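Local coordinates for protein pseudopodium-enriched atypical kinase 1 (Homo sapiens, PDB 6BHC) that is a pseudokinase that dimerises through a novel kinase-fold interface and probably serves as a signalling scaffold rather than an active tyrosine kinase, at residues D26-L31 / L388-F393; L156-F161 / E207-V212; F280-L285 / S330-P335; L353-R358 / W409-Y414. The protein carries 1 engineered substitution. All coordinates share one frame; numbering follows the deposited sequence.

Contact 1 (D26-L31 / L388-F393)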
loop_
_atom_site.group_PDB
_atom_site.type_symbol
_atom_site.label_atom_id
_atom_site.label_comp_id
_atom_site.label_asym_id
_atom_site.label_seq_id
_atom_site.Cartn_x
_atom_site.Cartn_y
_atom_site.Cartn_z
ATOM N N ASP A 26 6.204 -2.697 14.542
ATOM C CA ASP A 26 6.020 -4.074 14.095
ATOM C C ASP A 26 5.589 -4.140 12.636
ATOM O O ASP A 26 5.968 -5.075 11.922
ATOM C CB ASP A 26 4.998 -4.784 14.984
ATOM C CG ASP A 26 5.433 -4.852 16.436
ATOM O OD1 ASP A 26 6.650 -4.759 16.700
ATOM O OD2 ASP A 26 4.555 -5.005 17.313
ATOM N N ALA A 27 4.805 -3.163 12.173
ATOM C CA ALA A 27 4.374 -3.161 10.779
ATOM C C ALA A 27 5.541 -2.879 9.840
ATOM O O ALA A 27 5.693 -3.544 8.808
ATOM C CB ALA A 27 3.257 -2.139 10.573
ATOM N N LEU A 28 6.379 -1.895 10.180
ATOM C CA LEU A 28 7.514 -1.564 9.323
ATOM C C LEU A 28 8.518 -2.706 9.251
ATOM O O LEU A 28 9.156 -2.906 8.211
ATOM C CB LEU A 28 8.195 -0.287 9.816
ATOM C CG LEU A 28 7.507 1.037 9.476
ATOM C CD1 LEU A 28 8.262 2.200 10.091
ATOM C CD2 LEU A 28 7.393 1.212 7.968
ATOM N N LYS A 29 8.677 -3.462 10.340
ATOM C CA LYS A 29 9.524 -4.649 10.291
ATOM C C LYS A 29 8.943 -5.698 9.351
ATOM O O LYS A 29 9.685 -6.359 8.615
ATOM C CB LYS A 29 9.709 -5.227 11.693
ATOM C CG LYS A 29 10.552 -4.362 12.610
ATOM C CD LYS A 29 10.644 -4.959 14.001
ATOM C CE LYS A 29 11.490 -4.090 14.913
ATOM N NZ LYS A 29 11.445 -4.567 16.320
ATOM N N LYS A 30 7.618 -5.860 9.359
ATOM C CA LYS A 30 6.989 -6.810 8.447
ATOM C C LYS A 30 7.088 -6.333 7.004
ATOM O O LYS A 30 7.298 -7.139 6.090
ATOM C CB LYS A 30 5.531 -7.033 8.851
ATOM C CG LYS A 30 4.796 -8.067 8.012
ATOM C CD LYS A 30 3.369 -8.264 8.505
ATOM C CE LYS A 30 2.602 -9.244 7.629
ATOM N NZ LYS A 30 1.201 -9.433 8.100
ATOM N N LEU A 31 6.947 -5.024 6.780
ATOM C CA LEU A 31 7.106 -4.481 5.435
ATOM C C LEU A 31 8.537 -4.644 4.939
ATOM O O LEU A 31 8.761 -4.937 3.758
ATOM C CB LEU A 31 6.696 -3.008 5.412
ATOM C CG LEU A 31 5.214 -2.703 5.639
ATOM C CD1 LEU A 31 4.996 -1.211 5.847
ATOM C CD2 LEU A 31 4.383 -3.207 4.470
ATOM N N LEU A 388 4.918 8.987 8.321
ATOM C CA LEU A 388 5.053 9.428 6.937
ATOM C C LEU A 388 5.377 8.258 6.014
ATOM O O LEU A 388 4.776 8.114 4.943
ATOM C CB LEU A 388 6.128 10.509 6.836
ATOM C CG LEU A 388 5.783 11.846 7.491
ATOM C CD1 LEU A 388 6.976 12.790 7.454
ATOM C CD2 LEU A 388 4.581 12.471 6.804
ATOM N N LEU A 389 6.326 7.410 6.415
ATOM C CA LEU A 389 6.693 6.272 5.578
ATOM C C LEU A 389 5.536 5.292 5.440
ATOM O O LEU A 389 5.311 4.736 4.358
ATOM C CB LEU A 389 7.925 5.572 6.151
ATOM C CG LEU A 389 8.454 4.402 5.315
ATOM C CD1 LEU A 389 8.810 4.867 3.910
ATOM C CD2 LEU A 389 9.654 3.758 5.986
ATOM N N MET A 390 4.786 5.070 6.523
ATOM C CA MET A 390 3.631 4.181 6.447
ATOM C C MET A 390 2.591 4.718 5.473
ATOM O O MET A 390 1.985 3.953 4.714
ATOM C CB MET A 390 3.020 3.992 7.835
ATOM C CG MET A 390 1.975 2.889 7.910
ATOM S SD MET A 390 2.695 1.249 7.703
ATOM C CE MET A 390 3.848 1.216 9.072
ATOM N N ILE A 391 2.371 6.034 5.483
ATOM C CA ILE A 391 1.448 6.648 4.531
ATOM C C ILE A 391 1.947 6.448 3.105
ATOM O O ILE A 391 1.161 6.176 2.190
ATOM C CB ILE A 391 1.258 8.139 4.866
ATOM C CG1 ILE A 391 0.518 8.296 6.197
ATOM C CG2 ILE A 391 0.516 8.859 3.748
ATOM C CD1 ILE A 391 0.469 9.723 6.706
ATOM N N LYS A 392 3.262 6.561 2.899
ATOM C CA LYS A 392 3.827 6.398 1.561
ATOM C C LYS A 392 3.556 5.004 1.009
ATOM O O LYS A 392 3.181 4.853 -0.159
ATOM C CB LYS A 392 5.329 6.678 1.591
ATOM C CG LYS A 392 6.020 6.550 0.240
ATOM C CD LYS A 392 7.533 6.620 0.394
ATOM C CE LYS A 392 8.241 6.562 -0.951
ATOM N NZ LYS A 392 7.950 7.758 -1.787
ATOM N N PHE A 393 3.742 3.970 1.834
ATOM C CA PHE A 393 3.455 2.612 1.385
ATOM C C PHE A 393 1.971 2.430 1.096
ATOM O O PHE A 393 1.598 1.764 0.123
ATOM C CB PHE A 393 3.924 1.596 2.426
ATOM C CG PHE A 393 5.360 1.186 2.272
ATOM C CD1 PHE A 393 5.708 0.134 1.438
ATOM C CD2 PHE A 393 6.361 1.849 2.962
ATOM C CE1 PHE A 393 7.031 -0.247 1.294
ATOM C CE2 PHE A 393 7.685 1.473 2.823
ATOM C CZ PHE A 393 8.021 0.424 1.988
#
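M390 reaches from helix 371-396 into the angle between A27, L28 and L31 on helix 16-39; it covers the largest share of the contact, with L28 and L31 close behind. The methyl CE lies 3.7 Å from A27 CB, 3.7 Å from L28 CG and equally close to L28 CD2, while SD sits 3.8 Å from L31 CD1. The chain starts with CG anti to the backbone N (chi1 -169°) and bends again at chi3 (59°), the torsion that places CE beside L28. Next to it, the branch tips L28 CD2 and L389 CD2 meet at 3.9 Å. At the C-terminal end of the contact, L31 CD1 approaches F393 CG more loosely, at 4.3 Å. No hydrogen bond joins the two segments. Their axes stay 11.1 Å apart and cross at 48°, a separation bridged by side chains. Helix 16-39 opens the modelled chain and helix 371-396 belongs to its C-terminal helical part; their meeting is consistent with the split helical dimerisation module of this family. Around this apolar layer, helix 406-417 covers one flank, with A416 on L28 and L415 on L389. The second subunit packs its I391 on A27, its L398 on L31 and its A394 on M390.

Contact 2 (L156-F161 / E207-V212)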
loop_
_atom_site.group_PDB
_atom_site.type_symbol
_atom_site.label_atom_id
_atom_site.label_comp_id
_atom_site.label_asym_id
_atom_site.label_seq_id
_atom_site.Cartn_x
_atom_site.Cartn_y
_atom_site.Cartn_z
ATOM N N LEU A 156 28.692 -3.052 -14.546
ATOM C CA LEU A 156 29.888 -2.248 -14.330
ATOM C C LEU A 156 30.276 -2.388 -12.863
ATOM O O LEU A 156 29.544 -2.977 -12.062
ATOM C CB LEU A 156 29.666 -0.776 -14.698
ATOM C CG LEU A 156 28.783 0.076 -13.781
ATOM C CD1 LEU A 156 29.067 1.553 -14.005
ATOM C CD2 LEU A 156 27.304 -0.215 -13.995
ATOM N N THR A 157 31.441 -1.851 -12.523
ATOM C CA THR A 157 31.890 -1.783 -11.141
ATOM C C THR A 157 31.697 -0.373 -10.600
ATOM O O THR A 157 31.416 0.572 -11.339
ATOM C CB THR A 157 33.361 -2.190 -11.016
ATOM O OG1 THR A 157 34.165 -1.314 -11.813
ATOM C CG2 THR A 157 33.568 -3.625 -11.470
ATOM N N VAL A 158 31.856 -0.237 -9.283
ATOM C CA VAL A 158 31.815 1.096 -8.697
ATOM C C VAL A 158 32.991 1.929 -9.192
ATOM O O VAL A 158 32.855 3.140 -9.408
ATOM C CB VAL A 158 31.771 1.009 -7.160
ATOM C CG1 VAL A 158 31.824 2.399 -6.544
ATOM C CG2 VAL A 158 30.511 0.288 -6.713
ATOM N N ALA A 159 34.152 1.299 -9.408
ATOM C CA ALA A 159 35.282 2.014 -9.993
ATOM C C ALA A 159 34.920 2.605 -11.350
ATOM O O ALA A 159 35.275 3.750 -11.649
ATOM C CB ALA A 159 36.489 1.084 -10.117
ATOM N N ASP A 160 34.208 1.841 -12.183
ATOM C CA ASP A 160 33.767 2.369 -13.472
ATOM C C ASP A 160 32.763 3.497 -13.286
ATOM O O ASP A 160 32.800 4.500 -14.009
ATOM C CB ASP A 160 33.155 1.253 -14.320
ATOM C CG ASP A 160 34.122 0.117 -14.585
ATOM O OD1 ASP A 160 35.333 0.381 -14.751
ATOM O OD2 ASP A 160 33.666 -1.046 -14.627
ATOM N N PHE A 161 31.852 3.347 -12.323
ATOM C CA PHE A 161 30.864 4.386 -12.058
ATOM C C PHE A 161 31.531 5.666 -11.573
ATOM O O PHE A 161 31.202 6.765 -12.036
ATOM C CB PHE A 161 29.845 3.877 -11.037
ATOM C CG PHE A 161 28.949 4.947 -10.484
ATOM C CD1 PHE A 161 27.890 5.435 -11.229
ATOM C CD2 PHE A 161 29.160 5.455 -9.212
ATOM C CE1 PHE A 161 27.062 6.416 -10.721
ATOM C CE2 PHE A 161 28.335 6.436 -8.698
ATOM C CZ PHE A 161 27.285 6.916 -9.453
ATOM N N GLU A 207 36.948 -1.688 -7.727
ATOM C CA GLU A 207 36.808 -2.643 -8.819
ATOM C C GLU A 207 36.313 -4.007 -8.354
ATOM O O GLU A 207 36.024 -4.862 -9.199
ATOM C CB GLU A 207 38.141 -2.798 -9.562
ATOM C CG GLU A 207 39.336 -3.137 -8.678
ATOM C CD GLU A 207 40.007 -1.909 -8.080
ATOM O OE1 GLU A 207 39.386 -0.824 -8.074
ATOM O OE2 GLU A 207 41.162 -2.029 -7.619
ATOM N N ASN A 208 36.204 -4.231 -7.046
ATOM C CA ASN A 208 35.638 -5.459 -6.505
ATOM C C ASN A 208 34.169 -5.313 -6.131
ATOM O O ASN A 208 33.547 -6.296 -5.719
ATOM C CB ASN A 208 36.441 -5.921 -5.283
ATOM C CG ASN A 208 37.852 -6.352 -5.642
ATOM O OD1 ASN A 208 38.093 -6.889 -6.722
ATOM N ND2 ASN A 208 38.794 -6.115 -4.735
ATOM N N LEU A 209 33.604 -4.117 -6.265
ATOM C CA LEU A 209 32.197 -3.870 -5.983
ATOM C C LEU A 209 31.447 -3.750 -7.305
ATOM O O LEU A 209 31.749 -2.868 -8.116
ATOM C CB LEU A 209 32.024 -2.606 -5.143
ATOM C CG LEU A 209 32.862 -2.531 -3.863
ATOM C CD1 LEU A 209 32.649 -1.202 -3.154
ATOM C CD2 LEU A 209 32.541 -3.693 -2.937
ATOM N N LEU A 210 30.475 -4.631 -7.513
ATOM C CA LEU A 210 29.733 -4.708 -8.761
ATOM C C LEU A 210 28.380 -4.020 -8.629
ATOM O O LEU A 210 27.780 -3.989 -7.551
ATOM C CB LEU A 210 29.529 -6.167 -9.177
ATOM C CG LEU A 210 30.764 -7.067 -9.087
ATOM C CD1 LEU A 210 30.402 -8.516 -9.380
ATOM C CD2 LEU A 210 31.847 -6.579 -10.033
ATOM N N LEU A 211 27.900 -3.478 -9.747
ATOM C CA LEU A 211 26.600 -2.819 -9.820
ATOM C C LEU A 211 25.709 -3.594 -10.780
ATOM O O LEU A 211 26.050 -3.753 -11.958
ATOM C CB LEU A 211 26.748 -1.366 -10.275
ATOM C CG LEU A 211 27.473 -0.447 -9.295
ATOM C CD1 LEU A 211 27.676 0.931 -9.901
ATOM C CD2 LEU A 211 26.693 -0.356 -7.996
ATOM N N VAL A 212 24.570 -4.071 -10.278
ATOM C CA VAL A 212 23.622 -4.848 -11.063
ATOM C C VAL A 212 22.241 -4.214 -10.934
ATOM O O VAL A 212 22.018 -3.310 -10.128
ATOM C CB VAL A 212 23.576 -6.329 -10.633
ATOM C CG1 VAL A 212 24.976 -6.916 -10.572
ATOM C CG2 VAL A 212 22.884 -6.463 -9.294
#
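Backbone hydrogen bonds join L156 and V158, which flank T157 in sequence, to strand 209-212: L211 N donates to L156 O (2.9 Å, 161° at the hydrogen), and V158 N donates to L209 O (2.9 Å). Between them T157, in the short, weakly bonded strand 156-157, forms an antiparallel non-hydrogen-bonded pair with L210, their CA atoms 4.3 Å apart. There T157 CA also makes a CA-H...O contact with L209 O at 3.2 Å. A second polar group caps the start of helix 158-163: T157 OG1 accepts from D160 N (3.2 Å) and D160 OD2 accepts from T157 N, the two bonds of a capping box. Chi1 of 59° sets OG1 between the backbone N and the carbonyl carbon, where it faces the first turn. In a kinase fold the first segment follows the hinge and opens the short helix after it, and 207-212 runs from the end of the catalytic loop into the next strand. Apolar contacts accompany these bonds: V158 CG2 lies 3.6 Å from L209 CB, and L211 CD1 3.8 Å from F161 CB. A159 CB rests against the backbone of E207, whose carboxylate salt-bridges R205. From helix 173-194, L183 packs on L211 and L187 on L209.

Contact 3 (F280-L285 / S330-P335)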
loop_
_atom_site.group_PDB
_atom_site.type_symbol
_atom_site.label_atom_id
_atom_site.label_comp_id
_atom_site.label_asym_id
_atom_site.label_seq_id
_atom_site.Cartn_x
_atom_site.Cartn_y
_atom_site.Cartn_z
ATOM N N PHE A 280 38.445 0.002 8.221
ATOM C CA PHE A 280 39.494 0.921 7.791
ATOM C C PHE A 280 39.511 1.076 6.274
ATOM O O PHE A 280 39.697 2.185 5.761
ATOM C CB PHE A 280 40.853 0.439 8.299
ATOM C CG PHE A 280 41.999 1.330 7.912
ATOM C CD1 PHE A 280 42.326 2.433 8.684
ATOM C CD2 PHE A 280 42.753 1.060 6.782
ATOM C CE1 PHE A 280 43.380 3.253 8.333
ATOM C CE2 PHE A 280 43.810 1.876 6.426
ATOM C CZ PHE A 280 44.124 2.973 7.203
ATOM N N GLN A 281 39.319 -0.023 5.539
ATOM C CA GLN A 281 39.323 0.065 4.081
ATOM C C GLN A 281 38.090 0.788 3.557
ATOM O O GLN A 281 38.147 1.415 2.493
ATOM C CB GLN A 281 39.431 -1.332 3.469
ATOM C CG GLN A 281 40.789 -1.985 3.673
ATOM C CD GLN A 281 40.920 -3.319 2.958
ATOM O OE1 GLN A 281 39.929 -3.920 2.544
ATOM N NE2 GLN A 281 42.154 -3.788 2.808
ATOM N N THR A 282 36.973 0.720 4.286
ATOM C CA THR A 282 35.785 1.470 3.894
ATOM C C THR A 282 36.019 2.973 3.994
ATOM O O THR A 282 35.475 3.740 3.189
ATOM C CB THR A 282 34.594 1.049 4.757
ATOM O OG1 THR A 282 34.364 -0.357 4.599
ATOM C CG2 THR A 282 33.336 1.803 4.352
ATOM N N GLY A 283 36.830 3.411 4.960
ATOM C CA GLY A 283 37.150 4.824 5.060
ATOM C C GLY A 283 37.944 5.334 3.876
ATOM O O GLY A 283 37.770 6.481 3.452
ATOM N N ILE A 284 38.826 4.498 3.327
ATOM C CA ILE A 284 39.550 4.868 2.115
ATOM C C ILE A 284 38.596 4.966 0.933
ATOM O O ILE A 284 38.732 5.850 0.079
ATOM C CB ILE A 284 40.684 3.861 1.847
ATOM C CG1 ILE A 284 41.728 3.921 2.964
ATOM C CG2 ILE A 284 41.330 4.116 0.492
ATOM C CD1 ILE A 284 42.897 2.989 2.754
ATOM N N LEU A 285 37.609 4.067 0.869
ATOM C CA LEU A 285 36.669 4.077 -0.247
ATOM C C LEU A 285 35.846 5.357 -0.284
ATOM O O LEU A 285 35.448 5.803 -1.365
ATOM C CB LEU A 285 35.745 2.863 -0.171
ATOM C CG LEU A 285 36.400 1.489 -0.310
ATOM C CD1 LEU A 285 35.337 0.403 -0.304
ATOM C CD2 LEU A 285 37.241 1.417 -1.574
ATOM N N SER A 330 36.727 9.871 8.954
ATOM C CA SER A 330 37.667 10.085 10.049
ATOM C C SER A 330 37.499 9.034 11.137
ATOM O O SER A 330 38.484 8.582 11.733
ATOM C CB SER A 330 37.486 11.489 10.629
ATOM O OG SER A 330 37.617 12.477 9.622
ATOM N N CYS A 331 36.257 8.629 11.411
ATOM C CA CYS A 331 36.020 7.595 12.412
ATOM C C CYS A 331 36.477 6.229 11.916
ATOM O O CYS A 331 37.033 5.437 12.686
ATOM C CB CYS A 331 34.539 7.557 12.789
ATOM S SG CYS A 331 33.940 9.042 13.624
ATOM N N LEU A 332 36.245 5.934 10.634
ATOM C CA LEU A 332 36.685 4.668 10.066
ATOM C C LEU A 332 38.199 4.599 9.908
ATOM O O LEU A 332 38.757 3.497 9.892
ATOM C CB LEU A 332 36.012 4.434 8.712
ATOM C CG LEU A 332 34.500 4.194 8.719
ATOM C CD1 LEU A 332 33.944 4.230 7.303
ATOM C CD2 LEU A 332 34.170 2.868 9.388
ATOM N N LEU A 333 38.872 5.742 9.789
ATOM C CA LEU A 333 40.315 5.785 9.603
ATOM C C LEU A 333 41.063 6.061 10.899
ATOM O O LEU A 333 42.238 6.441 10.860
ATOM C CB LEU A 333 40.682 6.830 8.550
ATOM C CG LEU A 333 40.212 6.523 7.129
ATOM C CD1 LEU A 333 40.607 7.645 6.185
ATOM C CD2 LEU A 333 40.777 5.191 6.658
ATOM N N ASN A 334 40.411 5.885 12.040
ATOM C CA ASN A 334 41.074 6.055 13.323
ATOM C C ASN A 334 42.216 5.052 13.440
ATOM O O ASN A 334 41.982 3.842 13.313
ATOM C CB ASN A 334 40.076 5.866 14.464
ATOM C CG ASN A 334 40.631 6.298 15.811
ATOM O OD1 ASN A 334 41.764 5.971 16.168
ATOM N ND2 ASN A 334 39.831 7.040 16.565
ATOM N N PRO A 335 43.454 5.501 13.677
ATOM C CA PRO A 335 44.575 4.550 13.740
ATOM C C PRO A 335 44.495 3.583 14.908
ATOM O O PRO A 335 45.207 2.571 14.897
ATOM C CB PRO A 335 45.804 5.461 13.854
ATOM C CG PRO A 335 45.279 6.737 14.428
ATOM C CD PRO A 335 43.888 6.892 13.887
#
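L333 CD2 lies over one face of the F280 ring, 3.9 Å from the centroid and 22° off the ring normal, in a CH-pi contact offset toward the rim near CE1. The same methyl sits 3.3 Å from F280 O and 4.0 Å from I284 CG1, touching two residues a helical turn apart. F280 has CG anti to the backbone N (chi1 -180°), and its ring presents a face to this methyl. Next to this, the backbones come nearest at G283, whose CA, carrying no side chain, is 5.0 Å from L332 CA and 3.8 Å from L332 CB. L332 CD1 continues the packing against T282 CG2 at 3.9 Å, and F280 CA makes a CA-H...O contact with L332 O. The other side is looser: from L333 on the chain leaves the helix, and N334 and P335 turn away, partly exposed, with N334 O held by R340 and N334 OD1 by the backbone of N336. Helix 277-289 corresponds to the central F helix of the kinase C-lobe, and its partner to the H helix. With no conventional hydrogen bond between the segments, the contact rests on van der Waals packing, a CH-pi contact and a weak CA-H...O contact.

Contact 4 (L353-R358 / W409-Y414)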
loop_
_atom_site.group_PDB
_atom_site.type_symbol
_atom_site.label_atom_id
_atom_site.label_comp_id
_atom_site.label_asym_id
_atom_site.label_seq_id
_atom_site.Cartn_x
_atom_site.Cartn_y
_atom_site.Cartn_z
ATOM N N LEU A 353 22.419 10.299 7.363
ATOM C CA LEU A 353 22.655 11.264 6.293
ATOM C C LEU A 353 21.598 11.164 5.200
ATOM O O LEU A 353 21.273 12.171 4.559
ATOM C CB LEU A 353 24.050 11.063 5.698
ATOM C CG LEU A 353 25.249 11.229 6.635
ATOM C CD1 LEU A 353 26.558 11.025 5.882
ATOM C CD2 LEU A 353 25.225 12.589 7.316
ATOM N N LEU A 354 21.049 9.970 4.976
ATOM C CA LEU A 354 20.071 9.778 3.911
ATOM C C LEU A 354 18.671 10.196 4.345
ATOM O O LEU A 354 17.999 10.960 3.644
ATOM C CB LEU A 354 20.081 8.318 3.457
ATOM C CG LEU A 354 21.309 7.897 2.652
ATOM C CD1 LEU A 354 21.442 6.385 2.625
ATOM C CD2 LEU A 354 21.216 8.453 1.239
ATOM N N TRP A 355 18.211 9.701 5.494
ATOM C CA TRP A 355 16.873 10.003 5.986
ATOM C C TRP A 355 16.831 10.481 7.427
ATOM O O TRP A 355 15.860 11.153 7.800
ATOM C CB TRP A 355 15.963 8.772 5.873
ATOM C CG TRP A 355 16.067 8.067 4.566
ATOM C CD1 TRP A 355 15.467 8.420 3.394
ATOM C CD2 TRP A 355 16.814 6.877 4.295
ATOM N NE1 TRP A 355 15.799 7.524 2.405
ATOM C CE2 TRP A 355 16.624 6.566 2.934
ATOM C CE3 TRP A 355 17.628 6.045 5.069
ATOM C CZ2 TRP A 355 17.218 5.461 2.331
ATOM C CZ3 TRP A 355 18.217 4.946 4.469
ATOM C CH2 TRP A 355 18.008 4.665 3.113
ATOM N N GLY A 356 17.836 10.164 8.245
ATOM C CA GLY A 356 17.806 10.421 9.668
ATOM C C GLY A 356 17.719 11.892 10.006
ATOM O O GLY A 356 17.693 12.754 9.121
ATOM N N PRO A 357 17.675 12.206 11.301
ATOM C CA PRO A 357 17.476 13.602 11.712
ATOM C C PRO A 357 18.569 14.508 11.166
ATOM O O PRO A 357 19.747 14.146 11.130
ATOM C CB PRO A 357 17.508 13.533 13.244
ATOM C CG PRO A 357 18.206 12.258 13.564
ATOM C CD PRO A 357 17.866 11.310 12.453
ATOM N N ARG A 358 18.158 15.694 10.724
ATOM C CA ARG A 358 19.065 16.640 10.096
ATOM C C ARG A 358 19.793 17.464 11.155
ATOM O O ARG A 358 19.531 17.356 12.357
ATOM C CB ARG A 358 18.302 17.547 9.135
ATOM C CG ARG A 358 17.409 16.808 8.155
ATOM C CD ARG A 358 18.216 15.911 7.236
ATOM N NE ARG A 358 17.353 15.137 6.349
ATOM C CZ ARG A 358 17.796 14.272 5.443
ATOM N NH1 ARG A 358 16.937 13.610 4.680
ATOM N NH2 ARG A 358 19.099 14.070 5.300
ATOM N N TRP A 409 12.843 0.272 0.393
ATOM C CA TRP A 409 13.168 -0.854 1.261
ATOM C C TRP A 409 14.194 -0.451 2.314
ATOM O O TRP A 409 14.005 -0.702 3.510
ATOM C CB TRP A 409 13.677 -2.022 0.415
ATOM C CG TRP A 409 14.188 -3.195 1.195
ATOM C CD1 TRP A 409 13.849 -3.553 2.470
ATOM C CD2 TRP A 409 15.138 -4.167 0.746
ATOM N NE1 TRP A 409 14.531 -4.687 2.840
ATOM C CE2 TRP A 409 15.330 -5.084 1.799
ATOM C CE3 TRP A 409 15.848 -4.352 -0.445
ATOM C CZ2 TRP A 409 16.199 -6.167 1.696
ATOM C CZ3 TRP A 409 16.708 -5.428 -0.546
ATOM C CH2 TRP A 409 16.876 -6.323 0.518
ATOM N N LEU A 410 15.285 0.191 1.887
ATOM C CA LEU A 410 16.329 0.584 2.828
ATOM C C LEU A 410 15.803 1.576 3.858
ATOM O O LEU A 410 16.192 1.528 5.032
ATOM C CB LEU A 410 17.521 1.168 2.069
ATOM C CG LEU A 410 18.152 0.250 1.017
ATOM C CD1 LEU A 410 19.318 0.931 0.314
ATOM C CD2 LEU A 410 18.595 -1.064 1.642
ATOM N N CYS A 411 14.915 2.482 3.442
ATOM C CA CYS A 411 14.332 3.426 4.390
ATOM C C CYS A 411 13.449 2.709 5.403
ATOM O O CYS A 411 13.448 3.058 6.590
ATOM C CB CYS A 411 13.536 4.497 3.645
ATOM S SG CYS A 411 12.837 5.779 4.712
ATOM N N ALA A 412 12.695 1.702 4.955
ATOM C CA ALA A 412 11.894 0.912 5.883
ATOM C C ALA A 412 12.777 0.147 6.862
ATOM O O ALA A 412 12.429 0.016 8.039
ATOM C CB ALA A 412 10.986 -0.048 5.114
ATOM N N GLN A 413 13.920 -0.369 6.393
ATOM C CA GLN A 413 14.849 -1.047 7.294
ATOM C C GLN A 413 15.325 -0.113 8.394
ATOM O O GLN A 413 15.434 -0.511 9.559
ATOM C CB GLN A 413 16.051 -1.586 6.518
ATOM C CG GLN A 413 15.788 -2.822 5.683
ATOM C CD GLN A 413 17.073 -3.446 5.163
ATOM O OE1 GLN A 413 17.047 -4.472 4.485
ATOM N NE2 GLN A 413 18.204 -2.826 5.483
ATOM N N TYR A 414 15.615 1.138 8.037
ATOM C CA TYR A 414 16.132 2.100 9.000
ATOM C C TYR A 414 15.104 2.401 10.085
ATOM O O TYR A 414 15.369 2.219 11.278
ATOM C CB TYR A 414 16.548 3.368 8.259
ATOM C CG TYR A 414 17.017 4.506 9.130
ATOM C CD1 TYR A 414 17.781 4.278 10.269
ATOM C CD2 TYR A 414 16.718 5.818 8.792
ATOM C CE1 TYR A 414 18.218 5.329 11.054
ATOM C CE2 TYR A 414 17.150 6.871 9.565
ATOM C CZ TYR A 414 17.898 6.623 10.692
ATOM O OH TYR A 414 18.325 7.684 11.455
#
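W355, just past the C-terminal end of helix 343-354, the last helix of the kinase C-lobe, sets its indole against C411, L410 and Y414 of helix 406-417. C411 SG lies over the five-membered ring, 3.9 Å from its centroid and 8° off the normal, with CB alongside it on the same face. Chi1 of -177° turns SG anti to the backbone N and out over the pyrrole part, while CB lies nearer CE2, at 3.8 Å. L354 CB covers the opposite face, so the indole is sandwiched between its own neighbour and the partner helix; NE1 makes a weak hydrogen bond to E407 OE1. At the benzo side, CH2 meets L410 CB at 3.7 Å and CE3 meets Y414 CD2 at 3.8 Å. The Y414 side chain slides past the tryptophan in the opposite direction to reach G356, whose CA sits at the edge of the phenol ring, in its plane and 3.3 Å from OH. Behind this, R358 folds back and donates NH2 to L353 O and NH1 to L354 O. The arrangement is a cysteine sulfur-aromatic contact, here joining the C-terminal end of helix 343-354 in the C-lobe to helix 406-417 of the C-terminal helices.

Contacts 2 and 3 lie within the kinase fold, whereas contact 1 is built from the flanking helices and contact 4 ties such a helix to the lobe. Contacts 1 and 4 touch, L389 CD2 lying 3.6 Å from A412 CA, because helix 406-417 packs on helix 371-396; contacts 2 and 3 meet more lightly, through L209 and L285. Contacts 1, 3 and 4 are buried and without hydrogen bonds between their segments; contact 2, partly buried beside the catalytic loop, alone has backbone bonds. Methionine and leucine tips fill contact 1 at the dimer interface, while rings serve contacts 3 and 4, met by a methyl and by sulfur.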